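Local atomic coordinates of lybatide 2 (Lycium barbarum, PDB entry 5NGN), a protein that is of unknown function but belongs to the lybatides, small cystine-rich peptides of wolfberry built on an unusual cystine-stapled helical scaffold. Residues A[1-14]-A[20-32]. Residues are numbered along the deposited sequence; the frame is centred on the assembly and turned at random.
Sequences DSCSEYCSNRCPSC and TQYTLCCINICCP. With CCN (acetonitrile), chain E.
The Tyr-22 ring lies with one edge against the backbone of Cys-14, whose O is 3.2 Å from Tyr-22 CD1. Its CG stands anti to the backbone N (chi1 179°), which carries the hydroxyl over to the N-terminal turn. Tyr-22 OH donates to Glu-5 OE1 at 2.6 Å, on the syn side of a carboxylate turned 80° to the ring. Cys-3 N donates to Tyr-22 OH at 2.9 Å. A phenylalanine here would probably leave the Glu-5 carboxylate and the Cys-3 amide without this shared partner. Cys-26 SG sits over one face of the Tyr-22 ring, offset toward the rim. Tyr-6 runs along the helix, with CD2 3.6 Å from Cys-26 CB. Tyr-6 OH lies 2.9 Å from Thr-23 OG1. CB of its neighbour Glu-5 covers one face of the Tyr-6 ring. At the far end, Asn-9 ND2 donates almost straight (169°) to Cys-30 O, 3.1 Å away, from above the carbonyl plane. Cys-3 SG, bonded to Cys-26, packs against Cys-30 CB, which sets that disulfide beside Cys-11 to Cys-30. Cys-7 to Cys-31 and Cys-14 to Cys-25 are the other two. Cys-25 O accepts from both Ile-29 N and Cys-30 N, where the helix widens into a pi-type turn. A looped N-terminal segment stapled by three cystines to one helix, and by a fourth just past its end, is the cystine-stapled helical scaffold of the lybatides.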
loop_
_atom_site.group_PDB
_atom_site.type_symbol
_atom_site.label_atom_id
_atom_site.label_comp_id
_atom_site.label_asym_id
_atom_site.label_seq_id
_atom_site.Cartn_x
_atom_site.Cartn_y
_atom_site.Cartn_z
ATOM N N ASP A 1 2.293 -7.293 4.280
ATOM C CA ASP A 1 1.405 -6.771 3.186
ATOM C C ASP A 1 0.465 -5.758 3.784
ATOM O O ASP A 1 0.739 -5.226 4.853
ATOM C CB ASP A 1 0.751 -7.890 2.439
ATOM C CG ASP A 1 -0.190 -8.734 3.276
ATOM O OD1 ASP A 1 -0.280 -8.564 4.485
ATOM O OD2 ASP A 1 -0.853 -9.598 2.631
ATOM N N SER A 2 -0.538 -5.348 2.982
ATOM C CA SER A 2 -1.465 -4.311 3.454
ATOM C C SER A 2 -0.756 -3.014 3.766
ATOM O O SER A 2 -1.148 -2.239 4.607
ATOM C CB SER A 2 -2.311 -4.786 4.638
ATOM O OG SER A 2 -2.930 -6.017 4.341
ATOM N N CYS A 3 0.347 -2.788 3.040
ATOM C CA CYS A 3 1.164 -1.594 3.132
ATOM C C CYS A 3 2.118 -1.549 4.310
ATOM O O CYS A 3 2.739 -0.509 4.605
ATOM C CB CYS A 3 0.371 -0.254 3.036
ATOM S SG CYS A 3 -0.601 -0.127 1.543
ATOM N N SER A 4 2.370 -2.729 4.909
ATOM C CA SER A 4 3.296 -2.817 6.008
ATOM C C SER A 4 4.739 -2.380 5.655
ATOM O O SER A 4 5.494 -1.995 6.554
ATOM C CB SER A 4 3.302 -4.249 6.569
ATOM O OG SER A 4 3.687 -5.186 5.583
ATOM N N GLU A 5 5.090 -2.530 4.388
ATOM C CA GLU A 5 6.421 -2.042 3.940
ATOM C C GLU A 5 6.613 -0.574 4.073
ATOM O O GLU A 5 7.766 -0.162 4.127
ATOM C CB GLU A 5 6.715 -2.491 2.478
ATOM C CG GLU A 5 6.588 -4.006 2.304
ATOM C CD GLU A 5 5.191 -4.478 1.942
ATOM O OE1 GLU A 5 4.202 -3.814 2.192
ATOM O OE2 GLU A 5 5.101 -5.642 1.390
ATOM N N TYR A 6 5.526 0.188 4.070
ATOM C CA TYR A 6 5.613 1.617 3.879
ATOM C C TYR A 6 4.906 2.471 4.891
ATOM O O TYR A 6 5.150 3.670 4.965
ATOM C CB TYR A 6 5.043 1.956 2.558
ATOM C CG TYR A 6 5.573 1.217 1.392
ATOM C CD1 TYR A 6 6.953 1.267 1.079
ATOM C CD2 TYR A 6 4.772 0.442 0.597
ATOM C CE1 TYR A 6 7.440 0.596 -0.019
ATOM C CE2 TYR A 6 5.261 -0.266 -0.492
ATOM C CZ TYR A 6 6.589 -0.132 -0.847
ATOM O OH TYR A 6 7.062 -0.778 -1.926
ATOM N N CYS A 7 3.982 1.884 5.700
ATOM C CA CYS A 7 3.018 2.598 6.504
ATOM C C CYS A 7 2.893 1.937 7.855
ATOM O O CYS A 7 3.073 0.741 7.960
ATOM C CB CYS A 7 1.620 2.554 5.823
ATOM S SG CYS A 7 1.432 3.170 4.170
ATOM N N SER A 8 2.469 2.713 8.842
ATOM C CA SER A 8 2.036 2.094 10.101
ATOM C C SER A 8 0.579 1.702 10.066
ATOM O O SER A 8 0.167 0.729 10.735
ATOM C CB SER A 8 2.363 3.008 11.289
ATOM O OG SER A 8 1.607 4.175 11.157
ATOM N N ASN A 9 -0.226 2.364 9.282
ATOM C CA ASN A 9 -1.591 1.896 9.118
ATOM C C ASN A 9 -1.665 0.857 8.013
ATOM O O ASN A 9 -0.696 0.575 7.364
ATOM C CB ASN A 9 -2.552 2.983 8.999
ATOM C CG ASN A 9 -2.371 3.727 7.718
ATOM O OD1 ASN A 9 -1.269 4.179 7.413
ATOM N ND2 ASN A 9 -3.413 3.844 6.967
ATOM N N ARG A 10 -2.858 0.277 7.857
ATOM C CA ARG A 10 -3.020 -0.927 7.099
ATOM C C ARG A 10 -4.146 -0.805 6.125
ATOM O O ARG A 10 -5.296 -0.456 6.493
ATOM C CB ARG A 10 -3.304 -2.091 8.042
ATOM C CG ARG A 10 -2.170 -2.349 8.991
ATOM C CD ARG A 10 -1.078 -3.132 8.322
ATOM N NE ARG A 10 0.157 -3.220 9.123
ATOM C CZ ARG A 10 1.192 -2.379 9.119
ATOM N NH1 ARG A 10 1.139 -1.342 8.262
ATOM N NH2 ARG A 10 2.275 -2.598 9.835
ATOM N N CYS A 11 -3.845 -1.123 4.872
ATOM C CA CYS A 11 -4.804 -1.015 3.778
ATOM C C CYS A 11 -4.724 -2.254 2.930
ATOM O O CYS A 11 -4.073 -2.322 1.908
ATOM C CB CYS A 11 -4.538 0.211 2.908
ATOM S SG CYS A 11 -4.497 1.772 3.881
ATOM N N PRO A 12 -5.448 -3.315 3.352
ATOM C CA PRO A 12 -5.461 -4.547 2.568
ATOM C C PRO A 12 -6.012 -4.440 1.161
ATOM O O PRO A 12 -5.694 -5.231 0.318
ATOM C CB PRO A 12 -6.286 -5.521 3.450
ATOM C CG PRO A 12 -6.252 -4.910 4.793
ATOM C CD PRO A 12 -6.205 -3.435 4.591
ATOM N N SER A 13 -6.760 -3.355 0.888
ATOM C CA SER A 13 -7.288 -3.120 -0.442
ATOM C C SER A 13 -6.255 -2.804 -1.474
ATOM O O SER A 13 -6.517 -2.933 -2.658
ATOM C CB SER A 13 -8.346 -2.024 -0.423
ATOM O OG SER A 13 -9.443 -2.403 0.403
ATOM N N CYS A 14 -5.023 -2.470 -1.013
ATOM C CA CYS A 14 -3.899 -2.325 -1.910
ATOM C C CYS A 14 -3.242 -3.631 -2.352
ATOM O O CYS A 14 -2.402 -3.600 -3.296
ATOM C CB CYS A 14 -2.815 -1.473 -1.230
ATOM S SG CYS A 14 -3.211 0.275 -0.949
ATOM N N THR A 20 4.696 -1.499 -8.796
ATOM C CA THR A 20 4.563 -0.042 -8.740
ATOM C C THR A 20 3.177 0.393 -8.274
ATOM O O THR A 20 3.033 1.337 -7.496
ATOM C CB THR A 20 4.986 0.726 -10.075
ATOM O OG1 THR A 20 6.423 0.493 -10.255
ATOM C CG2 THR A 20 4.730 2.143 -9.988
ATOM N N GLN A 21 2.146 -0.307 -8.769
ATOM C CA GLN A 21 0.783 0.012 -8.334
ATOM C C GLN A 21 0.575 -0.211 -6.854
ATOM O O GLN A 21 -0.070 0.610 -6.169
ATOM C CB GLN A 21 -0.252 -0.711 -9.161
ATOM C CG GLN A 21 -0.317 -0.093 -10.559
ATOM C CD GLN A 21 -1.341 -0.686 -11.470
ATOM O OE1 GLN A 21 -2.528 -0.496 -11.235
ATOM N NE2 GLN A 21 -0.904 -1.263 -12.577
ATOM N N TYR A 22 1.097 -1.294 -6.308
ATOM C CA TYR A 22 1.069 -1.484 -4.867
ATOM C C TYR A 22 1.714 -0.332 -4.114
ATOM O O TYR A 22 1.146 0.221 -3.164
ATOM C CB TYR A 22 1.747 -2.823 -4.495
ATOM C CG TYR A 22 1.790 -3.117 -3.007
ATOM C CD1 TYR A 22 0.653 -3.500 -2.334
ATOM C CD2 TYR A 22 2.965 -3.019 -2.281
ATOM C CE1 TYR A 22 0.692 -3.835 -1.013
ATOM C CE2 TYR A 22 3.029 -3.371 -0.947
ATOM C CZ TYR A 22 1.860 -3.782 -0.311
ATOM O OH TYR A 22 1.904 -4.111 1.035
ATOM N N THR A 23 2.939 0.038 -4.526
ATOM C CA THR A 23 3.639 1.114 -3.844
ATOM C C THR A 23 2.850 2.459 -3.921
ATOM O O THR A 23 2.714 3.161 -2.906
ATOM C CB THR A 23 5.066 1.244 -4.433
ATOM O OG1 THR A 23 5.720 -0.031 -4.388
ATOM C CG2 THR A 23 5.833 2.295 -3.690
ATOM N N LEU A 24 2.369 2.768 -5.136
ATOM C CA LEU A 24 1.498 3.973 -5.287
ATOM C C LEU A 24 0.298 3.962 -4.379
ATOM O O LEU A 24 0.025 4.916 -3.665
ATOM C CB LEU A 24 1.022 4.045 -6.708
ATOM C CG LEU A 24 2.056 4.516 -7.746
ATOM C CD1 LEU A 24 1.573 4.140 -9.096
ATOM C CD2 LEU A 24 2.381 5.963 -7.583
ATOM N N CYS A 25 -0.399 2.806 -4.369
ATOM C CA CYS A 25 -1.543 2.690 -3.494
ATOM C C CYS A 25 -1.129 2.996 -2.082
ATOM O O CYS A 25 -1.788 3.730 -1.360
ATOM C CB CYS A 25 -2.113 1.306 -3.646
ATOM S SG CYS A 25 -3.689 0.968 -2.812
ATOM N N CYS A 26 -0.070 2.409 -1.626
ATOM C CA CYS A 26 0.328 2.573 -0.234
ATOM C C CYS A 26 0.762 3.972 0.102
ATOM O O CYS A 26 0.341 4.511 1.107
ATOM C CB CYS A 26 1.418 1.583 0.126
ATOM S SG CYS A 26 0.825 -0.159 0.082
ATOM N N ILE A 27 1.619 4.554 -0.721
ATOM C CA ILE A 27 2.182 5.845 -0.274
ATOM C C ILE A 27 1.292 7.048 -0.600
ATOM O O ILE A 27 1.404 8.072 0.081
ATOM C CB ILE A 27 3.612 6.106 -0.739
ATOM C CG1 ILE A 27 3.631 6.414 -2.242
ATOM C CG2 ILE A 27 4.504 4.929 -0.351
ATOM C CD1 ILE A 27 5.035 6.779 -2.750
ATOM N N ASN A 28 0.413 6.903 -1.573
ATOM C CA ASN A 28 -0.510 8.034 -1.927
ATOM C C ASN A 28 -1.911 7.903 -1.425
ATOM O O ASN A 28 -2.632 8.883 -1.321
ATOM C CB ASN A 28 -0.543 8.247 -3.436
ATOM C CG ASN A 28 0.808 8.599 -4.035
ATOM O OD1 ASN A 28 1.095 8.228 -5.204
ATOM N ND2 ASN A 28 1.603 9.300 -3.269
ATOM N N ILE A 29 -2.359 6.680 -1.147
ATOM C CA ILE A 29 -3.716 6.428 -0.730
ATOM C C ILE A 29 -3.741 5.918 0.701
ATOM O O ILE A 29 -4.498 6.422 1.535
ATOM C CB ILE A 29 -4.467 5.540 -1.726
ATOM C CG1 ILE A 29 -4.425 6.129 -3.150
ATOM C CG2 ILE A 29 -5.877 5.184 -1.198
ATOM C CD1 ILE A 29 -4.917 5.239 -4.215
ATOM N N CYS A 30 -2.934 4.896 1.047
ATOM C CA CYS A 30 -2.986 4.397 2.419
ATOM C C CYS A 30 -2.382 5.323 3.450
ATOM O O CYS A 30 -3.038 5.621 4.480
ATOM C CB CYS A 30 -2.221 3.055 2.479
ATOM S SG CYS A 30 -2.460 2.192 4.035
ATOM N N CYS A 31 -1.180 5.818 3.212
ATOM C CA CYS A 31 -0.507 6.690 4.224
ATOM C C CYS A 31 0.231 7.879 3.648
ATOM O O CYS A 31 1.440 8.024 3.845
ATOM C CB CYS A 31 0.420 5.871 5.096
ATOM S SG CYS A 31 1.867 5.130 4.335
ATOM N N PRO A 32 -0.473 8.720 2.893
ATOM C CA PRO A 32 0.257 9.916 2.362
ATOM C C PRO A 32 0.748 10.910 3.486
ATOM O O PRO A 32 0.029 10.946 4.489
ATOM C CB PRO A 32 -0.798 10.569 1.491
ATOM C CG PRO A 32 -2.085 10.147 2.025
ATOM C CD PRO A 32 -1.890 8.721 2.566
HETATM N N CCN E . -3.378 -1.810 12.789
HETATM C C1 CCN E . -2.310 -2.242 12.691
HETATM C C2 CCN E . -0.960 -2.794 12.524
#